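Local coordinates for putative transcriptional regulator (Salmonella typhimurium, PDB 1YYV), which probably binds DNA as a transcriptional regulator of the winged helix-turn-helix HxlR family, although its precise role is unknown, at residues Ala43-Thr48 / Tyr93-Leu98; Val38-Ala43 / Gln68-Leu73; Arg50-Arg55 / Pro88-Tyr93. All coordinates share one frame; numbering follows the deposited sequence.

Contact 1: residues Ala43-Thr48 / Tyr93-Leu98; sequences ALRDGT and YSLTPL
The carbonyl oxygen of Leu44 is the best-held polar atom in this contact, gripped by two hydrogen bonds. Gly47 N lies 3.0 Å from Leu44 O and closes the 3-10 segment 44-46. A water donates the second bond, 2.7 Å from its oxygen to Leu44 O. The same water accepts from Leu95 N, so it bridges two backbones that make no direct hydrogen bond to each other. Beside this bridge Leu44 and Leu95 pack apolar side chains. Leu44 has CG anti to its carbonyl carbon (chi1 -62°), and its side chain starts out toward 93-98. Its CB packs on Leu95 CG at 3.7 Å. Its branches go farther in: CD2 sits 3.4 Å from Tyr93 O, while CD1 meets Tyr93 CB. Leu95, at the end of the strand, lays CD1 alongside Leu44 O at 3.8 Å. In the winged helix-turn-helix fold, 43-48 runs from the last residue of helix 35-43 through a turn to the short strand 49-50. Its partner is the end of strand 90-95, the second strand of the wing hairpin. Gly47 takes backbone angles (phi 131°) at which a CB would press on the carbonyl oxygen of Asp46. Thr48 then comes alongside the strand. Its CA donates a CH...O contact to Tyr93 O at 3.3 Å, and its CG2 also lies against that oxygen. Thr48 OG1 touches Ser94 CB at 3.6 Å. Tyr93 then pairs through its backbone with His49, so the turn runs straight into the sheet. The CB of Arg45 points away from 93-98, and its NH2 forms a salt bridge with Asp104 OD1. Past the strand, Thr96 caps helix 97-103 through a bond from Gly99 N to Thr96 OG1.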
ATOM      1  N   ALA A  43      -7.793  -9.418  -7.527  1.00 43.99           N
ATOM      2  CA  ALA A  43      -8.474 -10.179  -8.582  1.00 44.83           C
ATOM      3  C   ALA A  43      -7.837 -11.554  -8.922  1.00 45.23           C
ATOM      4  O   ALA A  43      -8.532 -12.535  -9.068  1.00 45.03           O
ATOM      5  CB  ALA A  43      -8.637  -9.321  -9.854  1.00 44.43           C
ATOM      6  N   LEU A  44      -6.516 -11.621  -9.053  1.00 46.01           N
ATOM      7  CA  LEU A  44      -5.870 -12.888  -9.398  1.00 46.04           C
ATOM      8  C   LEU A  44      -5.935 -13.998  -8.325  1.00 47.31           C
ATOM      9  O   LEU A  44      -5.561 -15.163  -8.591  1.00 48.06           O
ATOM     10  CB  LEU A  44      -4.433 -12.629  -9.821  1.00 44.83           C
ATOM     11  CG  LEU A  44      -4.337 -11.748 -11.057  1.00 45.08           C
ATOM     12  CD1 LEU A  44      -2.876 -11.436 -11.346  1.00 43.96           C
ATOM     13  CD2 LEU A  44      -5.043 -12.395 -12.282  1.00 41.13           C
ATOM     14  N   ARG A  45      -6.422 -13.649  -7.136  1.00 48.98           N
ATOM     15  CA  ARG A  45      -6.595 -14.604  -6.052  1.00 50.09           C
ATOM     16  C   ARG A  45      -7.669 -15.591  -6.458  1.00 51.11           C
ATOM     17  O   ARG A  45      -7.673 -16.741  -5.991  1.00 51.13           O
ATOM     18  CB  ARG A  45      -6.941 -13.914  -4.726  1.00 50.01           C
ATOM     19  CG  ARG A  45      -5.848 -12.948  -4.244  1.00 50.87           C
ATOM     20  CD  ARG A  45      -6.057 -12.375  -2.817  1.00 50.47           C
ATOM     21  NE  ARG A  45      -5.422 -13.215  -1.791  1.00 50.52           N
ATOM     22  CZ  ARG A  45      -6.095 -13.714  -0.770  1.00 52.95           C
ATOM     23  NH1 ARG A  45      -7.375 -13.399  -0.651  1.00 55.57           N
ATOM     24  NH2 ARG A  45      -5.520 -14.503   0.131  1.00 52.21           N
ATOM     25  N   ASP A  46      -8.544 -15.145  -7.357  1.00 52.03           N
ATOM     26  CA  ASP A  46      -9.565 -16.010  -7.947  1.00 53.88           C
ATOM     27  C   ASP A  46      -9.062 -16.954  -9.034  1.00 53.15           C
ATOM     28  O   ASP A  46      -9.754 -17.897  -9.376  1.00 54.23           O
ATOM     29  CB  ASP A  46     -10.720 -15.182  -8.504  1.00 54.65           C
ATOM     30  CG  ASP A  46     -11.303 -14.234  -7.473  1.00 59.18           C
ATOM     31  OD1 ASP A  46     -11.554 -14.672  -6.316  1.00 63.44           O
ATOM     32  OD2 ASP A  46     -11.522 -13.051  -7.827  1.00 63.29           O
ATOM     33  N   GLY A  47      -7.881 -16.699  -9.577  1.00 52.53           N
ATOM     34  CA  GLY A  47      -7.311 -17.539 -10.626  1.00 51.68           C
ATOM     35  C   GLY A  47      -6.824 -16.714 -11.798  1.00 51.45           C
ATOM     36  O   GLY A  47      -6.843 -15.471 -11.759  1.00 51.15           O
ATOM     37  N   THR A  48      -6.382 -17.406 -12.841  1.00 50.97           N
ATOM     38  CA  THR A  48      -5.948 -16.774 -14.088  1.00 50.99           C
ATOM     39  C   THR A  48      -7.002 -15.820 -14.677  1.00 50.76           C
ATOM     40  O   THR A  48      -8.188 -16.139 -14.667  1.00 51.61           O
ATOM     41  CB  THR A  48      -5.546 -17.837 -15.104  1.00 50.68           C
ATOM     42  OG1 THR A  48      -4.560 -18.674 -14.506  1.00 51.77           O
ATOM     43  CG2 THR A  48      -4.939 -17.211 -16.342  1.00 50.64           C
ATOM     44  N   TYR A  93      -2.698 -13.841 -17.102  1.00 42.85           N
ATOM     45  CA  TYR A  93      -1.961 -13.504 -15.869  1.00 41.31           C
ATOM     46  C   TYR A  93      -2.425 -14.349 -14.709  1.00 41.19           C
ATOM     47  O   TYR A  93      -3.612 -14.500 -14.480  1.00 40.83           O
ATOM     48  CB  TYR A  93      -2.181 -12.010 -15.496  1.00 41.08           C
ATOM     49  CG  TYR A  93      -1.679 -11.085 -16.570  1.00 39.59           C
ATOM     50  CD1 TYR A  93      -0.328 -10.759 -16.645  1.00 42.18           C
ATOM     51  CD2 TYR A  93      -2.525 -10.610 -17.553  1.00 39.08           C
ATOM     52  CE1 TYR A  93       0.158  -9.952 -17.667  1.00 41.75           C
ATOM     53  CE2 TYR A  93      -2.054  -9.795 -18.579  1.00 40.26           C
ATOM     54  CZ  TYR A  93      -0.710  -9.473 -18.625  1.00 40.94           C
ATOM     55  OH  TYR A  93      -0.208  -8.663 -19.613  1.00 39.87           O
ATOM     56  N   SER A  94      -1.475 -14.871 -13.949  1.00 41.83           N
ATOM     57  CA  SER A  94      -1.765 -15.446 -12.649  1.00 42.80           C
ATOM     58  C   SER A  94      -0.631 -15.090 -11.676  1.00 43.35           C
ATOM     59  O   SER A  94       0.430 -14.590 -12.095  1.00 43.32           O
ATOM     60  CB  SER A  94      -1.910 -16.968 -12.747  1.00 43.04           C
ATOM     61  OG  SER A  94      -0.762 -17.528 -13.371  1.00 43.22           O
ATOM     62  N   LEU A  95      -0.860 -15.390 -10.397  1.00 43.03           N
ATOM     63  CA  LEU A  95       0.118 -15.184  -9.341  1.00 43.46           C
ATOM     64  C   LEU A  95       1.134 -16.318  -9.244  1.00 43.66           C
ATOM     65  O   LEU A  95       0.787 -17.495  -9.326  1.00 43.50           O
ATOM     66  CB  LEU A  95      -0.564 -15.054  -7.970  1.00 43.00           C
ATOM     67  CG  LEU A  95      -1.594 -13.960  -7.773  1.00 42.15           C
ATOM     68  CD1 LEU A  95      -2.415 -14.313  -6.590  1.00 41.83           C
ATOM     69  CD2 LEU A  95      -0.940 -12.585  -7.620  1.00 41.09           C
ATOM     70  N   THR A  96       2.383 -15.931  -9.053  1.00 44.14           N
ATOM     71  CA  THR A  96       3.423 -16.843  -8.662  1.00 44.96           C
ATOM     72  C   THR A  96       3.227 -17.167  -7.167  1.00 46.17           C
ATOM     73  O   THR A  96       2.415 -16.503  -6.487  1.00 47.08           O
ATOM     74  CB  THR A  96       4.789 -16.198  -8.923  1.00 44.73           C
ATOM     75  OG1 THR A  96       4.930 -15.049  -8.074  1.00 44.59           O
ATOM     76  CG2 THR A  96       4.912 -15.780 -10.409  1.00 43.33           C
ATOM     77  N   PRO A  97       3.923 -18.202  -6.645  1.00 46.34           N
ATOM     78  CA  PRO A  97       3.954 -18.380  -5.167  1.00 46.31           C
ATOM     79  C   PRO A  97       4.371 -17.136  -4.389  1.00 45.68           C
ATOM     80  O   PRO A  97       3.753 -16.811  -3.376  1.00 46.52           O
ATOM     81  CB  PRO A  97       4.976 -19.513  -4.963  1.00 46.10           C
ATOM     82  CG  PRO A  97       4.846 -20.314  -6.243  1.00 46.14           C
ATOM     83  CD  PRO A  97       4.669 -19.270  -7.340  1.00 46.02           C
ATOM     84  N   LEU A  98       5.409 -16.437  -4.848  1.00 44.97           N
ATOM     85  CA  LEU A  98       5.786 -15.146  -4.246  1.00 43.00           C
ATOM     86  C   LEU A  98       4.645 -14.116  -4.322  1.00 42.65           C
ATOM     87  O   LEU A  98       4.392 -13.343  -3.373  1.00 43.31           O
ATOM     88  CB  LEU A  98       7.076 -14.597  -4.894  1.00 42.93           C
ATOM     89  CG  LEU A  98       7.775 -13.455  -4.137  1.00 42.09           C
ATOM     90  CD1 LEU A  98       8.402 -13.969  -2.815  1.00 38.44           C
ATOM     91  CD2 LEU A  98       8.818 -12.747  -5.006  1.00 41.37           C
TER
HETATM   92  O   HOH W   1      -3.409 -16.127  -9.882  1.00 44.48           O

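Contact 2: residues Val38-Ala43 / Gln68-Leu73; sequences VLILVA and QSLQAL
Ile40 fills the tight part of this contact, and the packing loosens toward Leu41. The CB of Ile40 points at helix 66-76, and the chain reaches out with CG1 anti to the carbonyl carbon (chi1 -64°) and an extended chi2 of 162°. Its tip, CD1, comes down on Ser69 CB at 3.6 Å, the closest approach between the two segments. The same methyl lies 4.1 Å from Leu70 CG. The other branch, CG2, is anti to the backbone N and meets Leu73 CD1 at 3.8 Å. Leu73 CD1 is also 4.0 Å from Ile40 CB. Ile40 is therefore set among Ser69, Leu70 and Leu73, and crosses both leucines obliquely. These are helices 35-43 and 66-76 of the winged helix-turn-helix domain. By family topology the second is probably the recognition helix, and this packing sets it across helix 35-43. The short segments cross at 68°, with their axes 10.5 Å apart at closest. That spacing leaves the contact to side chains, through van der Waals contact that is apolar among Ile40, Leu41, Leu70 and Leu73. The looser part lies at Leu41. Its CB does not point straight at the other helix, and its CG stays 4.3 Å from Leu73 CD1. Val32 of helix 25-33 packs on both of these leucines. Ser69 itself is partly exposed, although its CB makes the closest approach. Its hydroxyl takes no part across the helices and bonds instead to Met65 O, one turn back. Gln68 and Gln71 lie on the exposed side of helix 66-76. Helix 35-43 has a different far side: Val38 packs on Leu29 of the second subunit, and Val42 on Phe19 of the same neighbouring chain.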
ATOM      1  N   VAL A  38      -3.181  -3.032  -6.480  1.00 43.36           N
ATOM      2  CA  VAL A  38      -4.012  -3.670  -5.468  1.00 43.89           C
ATOM      3  C   VAL A  38      -5.129  -4.507  -6.128  1.00 44.11           C
ATOM      4  O   VAL A  38      -5.435  -5.606  -5.703  1.00 45.27           O
ATOM      5  CB  VAL A  38      -4.711  -2.635  -4.514  1.00 44.57           C
ATOM      6  CG1 VAL A  38      -5.683  -3.355  -3.553  1.00 44.35           C
ATOM      7  CG2 VAL A  38      -3.708  -1.829  -3.686  1.00 43.44           C
ATOM      8  N   LEU A  39      -5.758  -3.946  -7.143  1.00 43.71           N
ATOM      9  CA  LEU A  39      -6.907  -4.541  -7.770  1.00 43.45           C
ATOM     10  C   LEU A  39      -6.466  -5.749  -8.557  1.00 42.92           C
ATOM     11  O   LEU A  39      -7.111  -6.780  -8.489  1.00 43.22           O
ATOM     12  CB  LEU A  39      -7.599  -3.520  -8.690  1.00 44.02           C
ATOM     13  CG  LEU A  39      -8.154  -2.265  -8.010  1.00 43.62           C
ATOM     14  CD1 LEU A  39      -8.980  -1.443  -9.008  1.00 44.34           C
ATOM     15  CD2 LEU A  39      -8.988  -2.679  -6.793  1.00 44.43           C
ATOM     16  N   ILE A  40      -5.355  -5.627  -9.283  1.00 42.74           N
ATOM     17  CA  ILE A  40      -4.742  -6.784  -9.928  1.00 42.81           C
ATOM     18  C   ILE A  40      -4.451  -7.901  -8.939  1.00 42.94           C
ATOM     19  O   ILE A  40      -4.820  -9.048  -9.172  1.00 45.26           O
ATOM     20  CB  ILE A  40      -3.440  -6.428 -10.679  1.00 43.08           C
ATOM     21  CG1 ILE A  40      -3.736  -5.463 -11.829  1.00 41.03           C
ATOM     22  CG2 ILE A  40      -2.696  -7.739 -11.104  1.00 39.10           C
ATOM     23  CD1 ILE A  40      -2.531  -4.742 -12.326  1.00 38.73           C
ATOM     24  N   LEU A  41      -3.813  -7.575  -7.831  1.00 42.85           N
ATOM     25  CA  LEU A  41      -3.435  -8.588  -6.853  1.00 42.59           C
ATOM     26  C   LEU A  41      -4.609  -9.236  -6.135  1.00 42.93           C
ATOM     27  O   LEU A  41      -4.527 -10.406  -5.738  1.00 43.15           O
ATOM     28  CB  LEU A  41      -2.445  -8.012  -5.830  1.00 41.83           C
ATOM     29  CG  LEU A  41      -1.040  -7.763  -6.362  1.00 40.72           C
ATOM     30  CD1 LEU A  41      -0.219  -7.081  -5.306  1.00 39.09           C
ATOM     31  CD2 LEU A  41      -0.302  -9.057  -6.870  1.00 37.92           C
ATOM     32  N   VAL A  42      -5.699  -8.494  -5.954  1.00 43.56           N
ATOM     33  CA  VAL A  42      -6.883  -9.050  -5.292  1.00 44.40           C
ATOM     34  C   VAL A  42      -7.632  -9.915  -6.294  1.00 44.79           C
ATOM     35  O   VAL A  42      -7.998 -11.052  -5.964  1.00 45.33           O
ATOM     36  CB  VAL A  42      -7.820  -7.956  -4.706  1.00 45.66           C
ATOM     37  CG1 VAL A  42      -9.220  -8.541  -4.396  1.00 46.23           C
ATOM     38  CG2 VAL A  42      -7.211  -7.299  -3.462  1.00 44.42           C
ATOM     39  N   ALA A  43      -7.793  -9.418  -7.527  1.00 43.99           N
ATOM     40  CA  ALA A  43      -8.474 -10.179  -8.582  1.00 44.83           C
ATOM     41  C   ALA A  43      -7.837 -11.554  -8.922  1.00 45.23           C
ATOM     42  O   ALA A  43      -8.532 -12.535  -9.068  1.00 45.03           O
ATOM     43  CB  ALA A  43      -8.637  -9.321  -9.854  1.00 44.43           C
ATOM     44  N   GLN A  68       1.056  -1.069 -17.607  1.00 40.62           N
ATOM     45  CA  GLN A  68       2.179  -0.584 -16.850  1.00 41.11           C
ATOM     46  C   GLN A  68       2.271  -1.218 -15.442  1.00 40.68           C
ATOM     47  O   GLN A  68       3.355  -1.655 -15.056  1.00 40.55           O
ATOM     48  CB  GLN A  68       2.210   0.937 -16.839  1.00 42.26           C
ATOM     49  CG  GLN A  68       3.195   1.459 -15.759  1.00 48.52           C
ATOM     50  CD  GLN A  68       3.238   2.960 -15.657  1.00 54.34           C
ATOM     51  OE1 GLN A  68       3.446   3.667 -16.659  1.00 55.32           O
ATOM     52  NE2 GLN A  68       3.069   3.466 -14.430  1.00 58.38           N
ATOM     53  N   SER A  69       1.150  -1.326 -14.717  1.00 40.14           N
ATOM     54  CA  SER A  69       1.100  -2.117 -13.464  1.00 40.82           C
ATOM     55  C   SER A  69       1.425  -3.582 -13.669  1.00 40.42           C
ATOM     56  O   SER A  69       2.210  -4.163 -12.915  1.00 40.55           O
ATOM     57  CB  SER A  69      -0.247  -2.016 -12.715  1.00 40.44           C
ATOM     58  OG  SER A  69      -0.839  -0.746 -12.891  1.00 44.69           O
ATOM     59  N   LEU A  70       0.841  -4.188 -14.698  1.00 40.14           N
ATOM     60  CA  LEU A  70       1.038  -5.615 -14.930  1.00 38.69           C
ATOM     61  C   LEU A  70       2.497  -5.887 -15.149  1.00 39.44           C
ATOM     62  O   LEU A  70       3.032  -6.884 -14.657  1.00 40.33           O
ATOM     63  CB  LEU A  70       0.207  -6.109 -16.138  1.00 38.47           C
ATOM     64  CG  LEU A  70      -1.266  -6.408 -15.827  1.00 35.08           C
ATOM     65  CD1 LEU A  70      -2.056  -6.474 -17.087  1.00 31.62           C
ATOM     66  CD2 LEU A  70      -1.389  -7.718 -15.011  1.00 31.19           C
ATOM     67  N   GLN A  71       3.141  -5.006 -15.902  1.00 40.17           N
ATOM     68  CA  GLN A  71       4.571  -5.108 -16.130  1.00 41.58           C
ATOM     69  C   GLN A  71       5.477  -4.931 -14.876  1.00 40.98           C
ATOM     70  O   GLN A  71       6.430  -5.690 -14.699  1.00 40.31           O
ATOM     71  CB  GLN A  71       5.014  -4.120 -17.209  1.00 41.94           C
ATOM     72  CG  GLN A  71       6.538  -4.139 -17.373  1.00 47.17           C
ATOM     73  CD  GLN A  71       6.945  -3.975 -18.794  1.00 56.35           C
ATOM     74  OE1 GLN A  71       7.227  -2.851 -19.246  1.00 58.70           O
ATOM     75  NE2 GLN A  71       6.951  -5.094 -19.547  1.00 59.25           N
ATOM     76  N   ALA A  72       5.200  -3.921 -14.052  1.00 40.70           N
ATOM     77  CA  ALA A  72       5.939  -3.722 -12.799  1.00 41.28           C
ATOM     78  C   ALA A  72       5.768  -4.922 -11.853  1.00 41.89           C
ATOM     79  O   ALA A  72       6.717  -5.349 -11.213  1.00 42.43           O
ATOM     80  CB  ALA A  72       5.543  -2.395 -12.110  1.00 40.68           C
ATOM     81  N   LEU A  73       4.569  -5.489 -11.804  1.00 42.83           N
ATOM     82  CA  LEU A  73       4.305  -6.650 -10.962  1.00 43.00           C
ATOM     83  C   LEU A  73       4.952  -7.921 -11.472  1.00 44.42           C
ATOM     84  O   LEU A  73       5.366  -8.761 -10.666  1.00 44.44           O
ATOM     85  CB  LEU A  73       2.796  -6.851 -10.749  1.00 42.06           C
ATOM     86  CG  LEU A  73       2.028  -5.768  -9.957  1.00 40.80           C
ATOM     87  CD1 LEU A  73       0.487  -5.991  -9.972  1.00 37.97           C
ATOM     88  CD2 LEU A  73       2.519  -5.687  -8.514  1.00 38.97           C
TER

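Contact 3: residues Arg50-Arg55 / Pro88-Tyr93; sequences RFSDLR and PPHVEY
The short first strand of the winged-helix sheet turns into helix 51-55 here, beside the wing strand 90-95. Arg50 and Glu92 form an antiparallel non-hydrogen-bonded pair. The next residue makes the backbone bond: Phe51 N donates to Val91 O at 3.0 Å, nearly along the C=O axis. Arg50 is the N-cap of the helix, and its own N reaches Asp53 OD2 in a weak bond. The Arg50 side chain bends at chi3 (-93°) and lays its guanidinium flat on His90. The centres are 4.0 Å apart and the planes 27° from parallel. Arg50 CD also sits over the His90 ring face, 3.7 Å from the centroid, as a CH-pi contact. Glu92 runs alongside Arg50, but its OE2 stays 4.4 Å from Arg50 NH1, too far for a salt bridge. Phe51 CB packs on Val91 CG1 at 3.7 Å, and the buried Leu54 and Tyr93 meet through CD1 and CD2 at 4.0 Å. The Tyr93 hydroxyl lies at the edge of the Phe51 ring. Strand 79-84 flanks 90-95 on the other side, with a backbone hydrogen bond between Glu92 and Val82. Leu70 of helix 66-76 packs against Phe51, Leu54 and Tyr93.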
ATOM      1  N   ARG A  50      -7.265 -13.036 -18.172  1.00 48.18           N
ATOM      2  CA  ARG A  50      -6.706 -12.434 -19.379  1.00 47.47           C
ATOM      3  C   ARG A  50      -6.668 -10.947 -19.141  1.00 48.35           C
ATOM      4  O   ARG A  50      -7.369 -10.427 -18.250  1.00 48.58           O
ATOM      5  CB  ARG A  50      -7.550 -12.796 -20.609  0.51 47.99           C
ATOM      6  CG  ARG A  50      -7.872 -14.290 -20.665  0.51 46.72           C
ATOM      7  CD  ARG A  50      -8.289 -14.792 -22.019  0.51 44.66           C
ATOM      8  NE  ARG A  50      -9.739 -14.765 -22.170  0.51 43.05           N
ATOM      9  CZ  ARG A  50     -10.453 -15.613 -22.902  0.51 39.38           C
ATOM     10  NH1 ARG A  50      -9.880 -16.609 -23.565  0.51 37.80           N
ATOM     11  NH2 ARG A  50     -11.762 -15.454 -22.958  0.51 38.15           N
ATOM     12  N   PHE A  51      -5.837 -10.244 -19.916  1.00 48.37           N
ATOM     13  CA  PHE A  51      -5.799  -8.787 -19.863  1.00 48.12           C
ATOM     14  C   PHE A  51      -7.190  -8.173 -19.887  1.00 48.23           C
ATOM     15  O   PHE A  51      -7.446  -7.232 -19.148  1.00 49.36           O
ATOM     16  CB  PHE A  51      -4.952  -8.225 -21.006  1.00 47.75           C
ATOM     17  CG  PHE A  51      -4.662  -6.744 -20.889  1.00 48.26           C
ATOM     18  CD1 PHE A  51      -3.466  -6.303 -20.324  1.00 47.76           C
ATOM     19  CD2 PHE A  51      -5.578  -5.790 -21.348  1.00 47.28           C
ATOM     20  CE1 PHE A  51      -3.170  -4.943 -20.228  1.00 47.89           C
ATOM     21  CE2 PHE A  51      -5.293  -4.423 -21.252  1.00 48.49           C
ATOM     22  CZ  PHE A  51      -4.084  -3.999 -20.685  1.00 47.88           C
ATOM     23  N   SER A  52      -8.081  -8.698 -20.732  1.00 48.88           N
ATOM     24  CA  SER A  52      -9.443  -8.150 -20.935  1.00 49.03           C
ATOM     25  C   SER A  52     -10.357  -8.372 -19.739  1.00 48.90           C
ATOM     26  O   SER A  52     -11.260  -7.596 -19.512  1.00 48.63           O
ATOM     27  CB  SER A  52     -10.109  -8.702 -22.234  1.00 49.52           C
ATOM     28  OG  SER A  52     -10.399 -10.109 -22.144  1.00 50.33           O
ATOM     29  N   ASP A  53     -10.116  -9.440 -18.988  1.00 50.09           N
ATOM     30  CA  ASP A  53     -10.821  -9.725 -17.738  1.00 51.57           C
ATOM     31  C   ASP A  53     -10.453  -8.735 -16.594  1.00 52.85           C
ATOM     32  O   ASP A  53     -11.339  -8.257 -15.868  1.00 53.41           O
ATOM     33  CB  ASP A  53     -10.525 -11.164 -17.298  1.00 51.58           C
ATOM     34  CG  ASP A  53     -11.041 -12.210 -18.281  1.00 53.45           C
ATOM     35  OD1 ASP A  53     -11.804 -11.852 -19.224  1.00 53.79           O
ATOM     36  OD2 ASP A  53     -10.687 -13.406 -18.096  1.00 55.16           O
ATOM     37  N   LEU A  54      -9.161  -8.436 -16.432  1.00 53.30           N
ATOM     38  CA  LEU A  54      -8.721  -7.407 -15.463  1.00 54.20           C
ATOM     39  C   LEU A  54      -9.298  -6.060 -15.838  1.00 55.36           C
ATOM     40  O   LEU A  54      -9.930  -5.404 -15.021  1.00 54.94           O
ATOM     41  CB  LEU A  54      -7.195  -7.304 -15.400  1.00 52.65           C
ATOM     42  CG  LEU A  54      -6.512  -8.585 -14.924  1.00 52.43           C
ATOM     43  CD1 LEU A  54      -5.022  -8.552 -15.203  1.00 50.80           C
ATOM     44  CD2 LEU A  54      -6.822  -8.865 -13.442  1.00 48.29           C
ATOM     45  N   ARG A  55      -9.077  -5.672 -17.095  1.00 57.19           N
ATOM     46  CA  ARG A  55      -9.542  -4.399 -17.629  1.00 58.84           C
ATOM     47  C   ARG A  55     -11.055  -4.215 -17.408  1.00 59.67           C
ATOM     48  O   ARG A  55     -11.532  -3.097 -17.273  1.00 59.66           O
ATOM     49  CB  ARG A  55      -9.182  -4.350 -19.111  1.00 59.14           C
ATOM     50  CG  ARG A  55      -9.726  -3.182 -19.916  1.00 62.14           C
ATOM     51  CD  ARG A  55      -9.068  -1.898 -19.510  1.00 66.98           C
ATOM     52  NE  ARG A  55      -9.030  -0.915 -20.595  1.00 72.53           N
ATOM     53  CZ  ARG A  55     -10.045  -0.118 -20.935  1.00 75.81           C
ATOM     54  NH1 ARG A  55     -11.217  -0.188 -20.300  1.00 76.72           N
ATOM     55  NH2 ARG A  55      -9.888   0.753 -21.924  1.00 77.10           N
ATOM     56  N   PRO A  88      -8.704 -15.328 -31.441  1.00 46.56           N
ATOM     57  CA  PRO A  88      -8.141 -14.010 -31.078  1.00 45.89           C
ATOM     58  C   PRO A  88      -7.020 -14.160 -30.031  1.00 45.51           C
ATOM     59  O   PRO A  88      -7.133 -15.010 -29.147  1.00 43.39           O
ATOM     60  CB  PRO A  88      -9.325 -13.258 -30.471  1.00 45.63           C
ATOM     61  CG  PRO A  88     -10.251 -14.348 -29.976  1.00 46.38           C
ATOM     62  CD  PRO A  88     -10.059 -15.534 -30.894  1.00 46.15           C
ATOM     63  N   PRO A  89      -5.947 -13.337 -30.155  1.00 45.82           N
ATOM     64  CA  PRO A  89      -4.816 -13.431 -29.218  1.00 45.60           C
ATOM     65  C   PRO A  89      -5.231 -12.950 -27.853  1.00 45.43           C
ATOM     66  O   PRO A  89      -6.038 -12.028 -27.714  1.00 45.80           O
ATOM     67  CB  PRO A  89      -3.763 -12.481 -29.813  1.00 45.64           C
ATOM     68  CG  PRO A  89      -4.569 -11.486 -30.651  1.00 45.99           C
ATOM     69  CD  PRO A  89      -5.774 -12.247 -31.151  1.00 45.22           C
ATOM     70  N   HIS A  90      -4.691 -13.593 -26.842  1.00 45.40           N
ATOM     71  CA  HIS A  90      -4.861 -13.101 -25.494  1.00 44.94           C
ATOM     72  C   HIS A  90      -3.552 -13.248 -24.746  1.00 45.14           C
ATOM     73  O   HIS A  90      -2.641 -13.963 -25.165  1.00 45.12           O
ATOM     74  CB  HIS A  90      -5.954 -13.886 -24.747  0.54 44.50           C
ATOM     75  CG  HIS A  90      -7.357 -13.477 -25.086  0.54 42.57           C
ATOM     76  ND1 HIS A  90      -7.812 -12.181 -24.957  0.54 40.03           N
ATOM     77  CD2 HIS A  90      -8.417 -14.210 -25.511  0.54 40.82           C
ATOM     78  CE1 HIS A  90      -9.086 -12.132 -25.301  0.54 41.54           C
ATOM     79  NE2 HIS A  90      -9.478 -13.351 -25.641  0.54 40.10           N
ATOM     80  N   VAL A  91      -3.456 -12.520 -23.648  1.00 45.28           N
ATOM     81  CA  VAL A  91      -2.392 -12.734 -22.704  1.00 45.20           C
ATOM     82  C   VAL A  91      -3.083 -12.997 -21.383  1.00 45.16           C
ATOM     83  O   VAL A  91      -4.017 -12.288 -21.019  1.00 45.33           O
ATOM     84  CB  VAL A  91      -1.416 -11.531 -22.661  1.00 45.08           C
ATOM     85  CG1 VAL A  91      -2.140 -10.251 -22.306  1.00 44.39           C
ATOM     86  CG2 VAL A  91      -0.287 -11.815 -21.736  1.00 44.13           C
ATOM     87  N   GLU A  92      -2.640 -14.040 -20.696  1.00 44.72           N
ATOM     88  CA  GLU A  92      -3.162 -14.411 -19.390  1.00 44.74           C
ATOM     89  C   GLU A  92      -2.156 -14.219 -18.269  1.00 43.67           C
ATOM     90  O   GLU A  92      -0.949 -14.444 -18.461  1.00 43.36           O
ATOM     91  CB  GLU A  92      -3.626 -15.875 -19.407  1.00 45.49           C
ATOM     92  CG  GLU A  92      -5.095 -15.986 -19.706  1.00 47.15           C
ATOM     93  CD  GLU A  92      -5.449 -17.283 -20.323  1.00 50.11           C
ATOM     94  OE1 GLU A  92      -5.021 -18.298 -19.761  1.00 49.28           O
ATOM     95  OE2 GLU A  92      -6.155 -17.289 -21.385  1.00 55.74           O
ATOM     96  N   TYR A  93      -2.698 -13.841 -17.102  1.00 42.85           N
ATOM     97  CA  TYR A  93      -1.961 -13.504 -15.869  1.00 41.31           C
ATOM     98  C   TYR A  93      -2.425 -14.349 -14.709  1.00 41.19           C
ATOM     99  O   TYR A  93      -3.612 -14.500 -14.480  1.00 40.83           O
ATOM    100  CB  TYR A  93      -2.181 -12.010 -15.496  1.00 41.08           C
ATOM    101  CG  TYR A  93      -1.679 -11.085 -16.570  1.00 39.59           C
ATOM    102  CD1 TYR A  93      -0.328 -10.759 -16.645  1.00 42.18           C
ATOM    103  CD2 TYR A  93      -2.525 -10.610 -17.553  1.00 39.08           C
ATOM    104  CE1 TYR A  93       0.158  -9.952 -17.667  1.00 41.75           C
ATOM    105  CE2 TYR A  93      -2.054  -9.795 -18.579  1.00 40.26           C
ATOM    106  CZ  TYR A  93      -0.710  -9.473 -18.625  1.00 40.94           C
ATOM    107  OH  TYR A  93      -0.208  -8.663 -19.613  1.00 39.87           O
TER

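All three contacts belong to one winged helix-turn-helix domain. Contacts 1 and 3 share Tyr93 on strand 90-95, and contact 3 is nested within the chain loop that contact 1 closes. They also meet where Thr48 CG2 packs on Glu92 CG at 3.6 Å. The centre of contact 2 lies about 3 Å from the centre of the chain, against about 10 Å for contact 1 and 15 Å for contact 3. Its centre is about 10 Å from that of contact 1 and about 13 Å from that of contact 3. Leu70 joins it to both: its CD2 is 3.6 Å from Tyr93 CD1, and its CD1 is 3.5 Å from Phe51 CD1. Contacts 1 and 2 also touch the second subunit.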